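Local coordinates for protein saframycin Mx1 synthetase B (Legionella pneumophila subsp. pneumophila, PDB 3KXW) that belongs to the AMP-binding (ANL) enzyme superfamily and holds 5'-O-[(S)-(dodecanoyloxy)(hydroxy)phosphoryl]adenosine in its ligand pocket, at residues Y500-C506 with L535-V541; Q518-N523 with V573-Q577. All coordinates share one frame; numbering follows the deposited sequence.

Interaction 1 (Y500-C506 with L535-V541); sequences YKLTVMC and LEVHTIV
Leu-502, Val-504 and Cys-506 exchange backbone hydrogen bonds with His-538, Thr-539 and Val-541 where the segments 500-506 and 539-541 run parallel, their axes 16° apart, within strands 499-508 and 539-544, the strand pair of a beta-alpha-beta unit linked by helix 515-533. Val-504 is held through both polar backbone atoms: its N gives to Thr-539 O at 2.9 Å, and its O accepts from Val-541 N at 2.8 Å. At the second strand's entry the regular pattern breaks, Leu-502 O taking two donors, His-538 N at 2.9 Å and Thr-539 N at 3.2 Å. Facing helix 515-533, Val-504 CG2 meets Val-537 CG2 at 3.8 Å, the two side chains crossing at about a right angle, and Leu-502 CD2 extends this apolar patch to Leu-535 CB. On the other face, under Leu-565 of helix 554-567, the selenomethionine Met-505 bends at its last torsion (chi3 -70°) to bring CE within 3.9 Å of Val-541 CB. Thr-503 and Thr-539 point the same way there and share a water between their hydroxyls; Thr-539 OG1 is also hydrogen-bonded to Gln-577. Another water accepts from Lys-501 NZ at 3.0 Å and donates to His-538 O at 2.9 Å.

Interaction 2 (Q518-N523 with V573-Q577); sequences QDNLFN and VATWQ
Helix 515-533 of the C-terminal alpha/beta domain packs against the mixed sheet at its outermost strand 574-577, and Phe-522 and Trp-576 carry most of this contact. The short helix and strand segments run at 49° with their axes 9.8 Å apart, a gap filled by side chains, with no direct hydrogen bond across it. The two aromatic residues slide past each other in opposite directions, so their rings barely overlap and each instead receives the other's methylene. Trp-576 CB sits over the middle of the Phe-522 ring, 3.3 Å from its centroid, while Phe-522 CB lies 3.8 Å from the centroid of the indole five-membered ring, a reciprocal CH-pi pair. Trp-576 carries its indole past the phenyl ring toward Phe-522 CB because chi1 is 175°, which sets CG trans to the backbone N. Ala-574 CB approaches the edge of the phenyl ring, 4.1 Å from Phe-522 CZ, and also lies 3.2 Å from Gln-518 OE1. Nearer the indole, a water in its plane accepts from Trp-576 NE1 at 2.8 Å and donates to Asn-523 OD1 at 2.7 Å. Lys-276 adds a cation-pi interaction to the indole. The centre of the contact is thus apolar, made of CH-pi and van der Waals contacts, while its polar links run through water: one satisfying the indole N-H, and a second from Gln-518 NE2, weak at Val-573 O.

The two contacts share the beta-alpha-beta unit: interaction 1 pairs its two strands, and interaction 2 sets its helix against the neighbouring strand 574-577. Interaction 1 is buried and joins two inner strands, mainly through backbone hydrogen bonds. Interaction 2 is only partly buried, lies at the sheet margin and joins the connecting helix to the edge strand through side chains and waters. Their centres are 11 Å apart, and strand 539-544 lies between strands 499-508 and 574-577 and bonds to both: Ile-540 O accepts from Trp-576 N, and the side chain of Ile-540 touches both Phe-522 and Trp-576. Regular polar pairing therefore dominates inside the sheet, whereas aromatic packing dominates where helix meets edge strand.

Interaction 1 (Y500-C506 with L535-V541)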
# COMPACT_ATOMS: atom_id res chain seq x y z
N TYR A 500 9.91 -6.17 13.69
CA TYR A 500 10.83 -5.09 13.40
C TYR A 500 10.15 -3.75 13.67
O TYR A 500 8.98 -3.59 13.36
CB TYR A 500 11.32 -5.16 11.96
CG TYR A 500 12.26 -6.32 11.70
CD1 TYR A 500 13.64 -6.17 11.84
CD2 TYR A 500 11.76 -7.56 11.32
CE1 TYR A 500 14.50 -7.23 11.59
CE2 TYR A 500 12.61 -8.62 11.08
CZ TYR A 500 13.97 -8.46 11.21
OH TYR A 500 14.80 -9.52 10.97
N LYS A 501 10.88 -2.80 14.24
CA LYS A 501 10.28 -1.50 14.58
C LYS A 501 11.17 -0.37 14.08
O LYS A 501 12.30 -0.24 14.52
CB LYS A 501 10.09 -1.38 16.10
CG LYS A 501 9.36 -2.57 16.75
CD LYS A 501 9.05 -2.32 18.24
CE LYS A 501 7.78 -1.49 18.41
NZ LYS A 501 6.64 -2.09 17.66
N LEU A 502 10.66 0.42 13.15
CA LEU A 502 11.34 1.62 12.73
C LEU A 502 11.33 2.59 13.89
O LEU A 502 10.27 2.91 14.44
CB LEU A 502 10.64 2.22 11.53
CG LEU A 502 11.13 3.58 11.06
CD1 LEU A 502 12.67 3.60 10.86
CD2 LEU A 502 10.37 4.03 9.80
N THR A 503 12.50 3.09 14.26
CA THR A 503 12.64 3.88 15.48
C THR A 503 13.27 5.21 15.15
O THR A 503 14.27 5.24 14.46
CB THR A 503 13.52 3.14 16.49
OG1 THR A 503 12.97 1.84 16.71
CG2 THR A 503 13.60 3.90 17.83
N VAL A 504 12.71 6.31 15.64
CA VAL A 504 13.28 7.62 15.39
C VAL A 504 13.62 8.23 16.73
O VAL A 504 12.79 8.24 17.63
CB VAL A 504 12.29 8.53 14.65
CG1 VAL A 504 12.81 9.98 14.63
CG2 VAL A 504 12.01 8.00 13.22
N MSE A 505 14.84 8.72 16.89
CA MSE A 505 15.21 9.41 18.14
C MSE A 505 15.60 10.85 17.84
O MSE A 505 16.38 11.10 16.92
CB MSE A 505 16.39 8.70 18.82
CG MSE A 505 16.72 9.23 20.20
SE MSE A 505 18.17 8.15 21.01
CE MSE A 505 17.14 6.50 21.31
N CYS A 506 15.07 11.80 18.61
CA CYS A 506 15.33 13.22 18.36
C CYS A 506 15.75 13.91 19.63
O CYS A 506 15.12 13.72 20.66
CB CYS A 506 14.06 13.94 17.87
SG CYS A 506 13.35 13.26 16.39
N LEU A 535 6.89 5.00 4.80
CA LEU A 535 7.22 4.09 5.89
C LEU A 535 6.46 4.52 7.14
O LEU A 535 6.08 5.69 7.26
CB LEU A 535 8.72 4.11 6.18
CG LEU A 535 9.64 3.57 5.07
CD1 LEU A 535 11.07 3.98 5.35
CD2 LEU A 535 9.52 2.05 4.96
N GLU A 536 6.24 3.58 8.06
CA GLU A 536 5.56 3.89 9.32
C GLU A 536 6.48 3.82 10.53
O GLU A 536 6.99 2.75 10.85
CB GLU A 536 4.39 2.93 9.55
CG GLU A 536 3.39 2.90 8.41
CD GLU A 536 3.69 1.77 7.46
OE1 GLU A 536 4.87 1.56 7.15
OE2 GLU A 536 2.75 1.07 7.03
N VAL A 537 6.67 4.94 11.22
CA VAL A 537 7.45 4.94 12.48
C VAL A 537 6.73 4.22 13.61
O VAL A 537 5.56 4.51 13.89
CB VAL A 537 7.77 6.37 12.95
CG1 VAL A 537 8.59 6.31 14.25
CG2 VAL A 537 8.53 7.13 11.86
N HIS A 538 7.41 3.30 14.29
CA HIS A 538 6.78 2.51 15.34
C HIS A 538 7.09 3.05 16.72
O HIS A 538 6.27 2.95 17.65
CB HIS A 538 7.19 1.05 15.24
CG HIS A 538 6.91 0.44 13.90
ND1 HIS A 538 5.63 0.19 13.45
CD2 HIS A 538 7.75 0.08 12.89
CE1 HIS A 538 5.70 -0.32 12.23
NE2 HIS A 538 6.97 -0.40 11.87
N THR A 539 8.27 3.65 16.84
CA THR A 539 8.75 4.12 18.12
C THR A 539 9.45 5.46 17.92
O THR A 539 10.26 5.62 17.01
CB THR A 539 9.78 3.12 18.72
OG1 THR A 539 9.18 1.82 18.85
CG2 THR A 539 10.26 3.59 20.08
N ILE A 540 9.14 6.42 18.78
CA ILE A 540 9.86 7.69 18.76
C ILE A 540 10.39 7.99 20.15
O ILE A 540 9.63 7.91 21.12
CB ILE A 540 8.95 8.88 18.32
CG1 ILE A 540 8.36 8.59 16.95
CG2 ILE A 540 9.75 10.20 18.32
CD1 ILE A 540 7.36 9.61 16.50
N VAL A 541 11.66 8.36 20.24
CA VAL A 541 12.27 8.68 21.53
C VAL A 541 12.81 10.10 21.52
O VAL A 541 13.54 10.49 20.60
CB VAL A 541 13.44 7.72 21.88
CG1 VAL A 541 13.91 7.97 23.29
CG2 VAL A 541 13.02 6.26 21.72
O HOH W 1 5.05 0.41 18.31
O HOH W 2 11.67 0.50 18.87

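Interaction 2 (Q518-N523 with V573-Q577)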
# COMPACT_ATOMS: atom_id res chain seq x y z
N GLN A 518 4.40 17.40 22.92
CA GLN A 518 5.01 16.11 22.65
C GLN A 518 4.12 15.30 21.71
O GLN A 518 4.56 14.82 20.67
CB GLN A 518 5.25 15.33 23.94
CG GLN A 518 6.40 15.86 24.80
CD GLN A 518 6.60 15.04 26.06
OE1 GLN A 518 6.01 13.97 26.21
NE2 GLN A 518 7.45 15.52 26.96
N ASP A 519 2.85 15.16 22.08
CA ASP A 519 1.90 14.46 21.23
C ASP A 519 1.84 14.99 19.81
O ASP A 519 1.86 14.20 18.86
CB ASP A 519 0.51 14.46 21.88
CG ASP A 519 0.43 13.51 23.05
OD1 ASP A 519 1.43 12.81 23.32
OD2 ASP A 519 -0.63 13.45 23.72
N ASN A 520 1.76 16.31 19.67
CA ASN A 520 1.76 16.96 18.36
C ASN A 520 3.04 16.63 17.61
O ASN A 520 3.02 16.30 16.43
CB ASN A 520 1.67 18.49 18.54
CG ASN A 520 0.27 18.96 18.91
OD1 ASN A 520 -0.73 18.29 18.61
ND2 ASN A 520 0.18 20.13 19.58
N LEU A 521 4.17 16.70 18.31
CA LEU A 521 5.46 16.41 17.69
C LEU A 521 5.53 14.97 17.18
O LEU A 521 5.95 14.75 16.05
CB LEU A 521 6.62 16.67 18.67
CG LEU A 521 8.02 16.27 18.20
CD1 LEU A 521 8.35 16.91 16.82
CD2 LEU A 521 9.05 16.66 19.24
N PHE A 522 5.12 14.02 18.01
CA PHE A 522 5.08 12.60 17.63
C PHE A 522 4.24 12.39 16.38
O PHE A 522 4.63 11.69 15.46
CB PHE A 522 4.50 11.71 18.75
CG PHE A 522 5.37 11.62 19.98
CD1 PHE A 522 6.74 11.46 19.88
CD2 PHE A 522 4.79 11.69 21.25
CE1 PHE A 522 7.52 11.39 21.03
CE2 PHE A 522 5.55 11.62 22.40
CZ PHE A 522 6.92 11.48 22.29
N ASN A 523 3.06 13.01 16.35
CA ASN A 523 2.20 12.93 15.17
C ASN A 523 2.81 13.55 13.92
O ASN A 523 2.67 13.01 12.82
CB ASN A 523 0.81 13.51 15.48
CG ASN A 523 0.11 12.77 16.60
OD1 ASN A 523 0.34 11.58 16.79
ND2 ASN A 523 -0.73 13.47 17.36
N VAL A 573 13.47 11.96 27.57
CA VAL A 573 12.43 12.94 27.85
C VAL A 573 11.06 12.29 27.72
O VAL A 573 10.19 12.46 28.57
CB VAL A 573 12.51 14.13 26.89
CG1 VAL A 573 11.28 15.04 27.03
CG2 VAL A 573 13.82 14.89 27.09
N ALA A 574 10.85 11.56 26.62
CA ALA A 574 9.58 10.86 26.44
C ALA A 574 9.72 9.82 25.36
O ALA A 574 10.63 9.90 24.52
CB ALA A 574 8.44 11.84 26.10
N THR A 575 8.83 8.84 25.39
CA THR A 575 8.82 7.80 24.37
C THR A 575 7.41 7.69 23.85
O THR A 575 6.46 7.86 24.62
CB THR A 575 9.28 6.44 24.95
OG1 THR A 575 10.63 6.56 25.42
CG2 THR A 575 9.24 5.33 23.90
N TRP A 576 7.26 7.42 22.56
CA TRP A 576 5.94 7.18 21.97
C TRP A 576 6.03 5.81 21.31
O TRP A 576 7.00 5.53 20.61
CB TRP A 576 5.69 8.27 20.93
CG TRP A 576 4.43 8.18 20.08
CD1 TRP A 576 3.23 8.77 20.33
CD2 TRP A 576 4.31 7.54 18.80
NE1 TRP A 576 2.35 8.51 19.30
CE2 TRP A 576 2.99 7.76 18.35
CE3 TRP A 576 5.18 6.80 17.99
CZ2 TRP A 576 2.52 7.25 17.13
CZ3 TRP A 576 4.72 6.29 16.78
CH2 TRP A 576 3.40 6.52 16.36
N GLN A 577 5.03 4.97 21.55
CA GLN A 577 4.98 3.63 20.94
C GLN A 577 3.64 3.44 20.24
O GLN A 577 2.59 3.37 20.90
CB GLN A 577 5.17 2.54 22.00
CG GLN A 577 6.53 2.54 22.69
CD GLN A 577 7.62 1.86 21.87
OE1 GLN A 577 7.50 1.74 20.65
NE2 GLN A 577 8.67 1.40 22.54
O HOH W 3 7.96 14.70 29.68
O HOH W 4 -0.07 9.69 18.68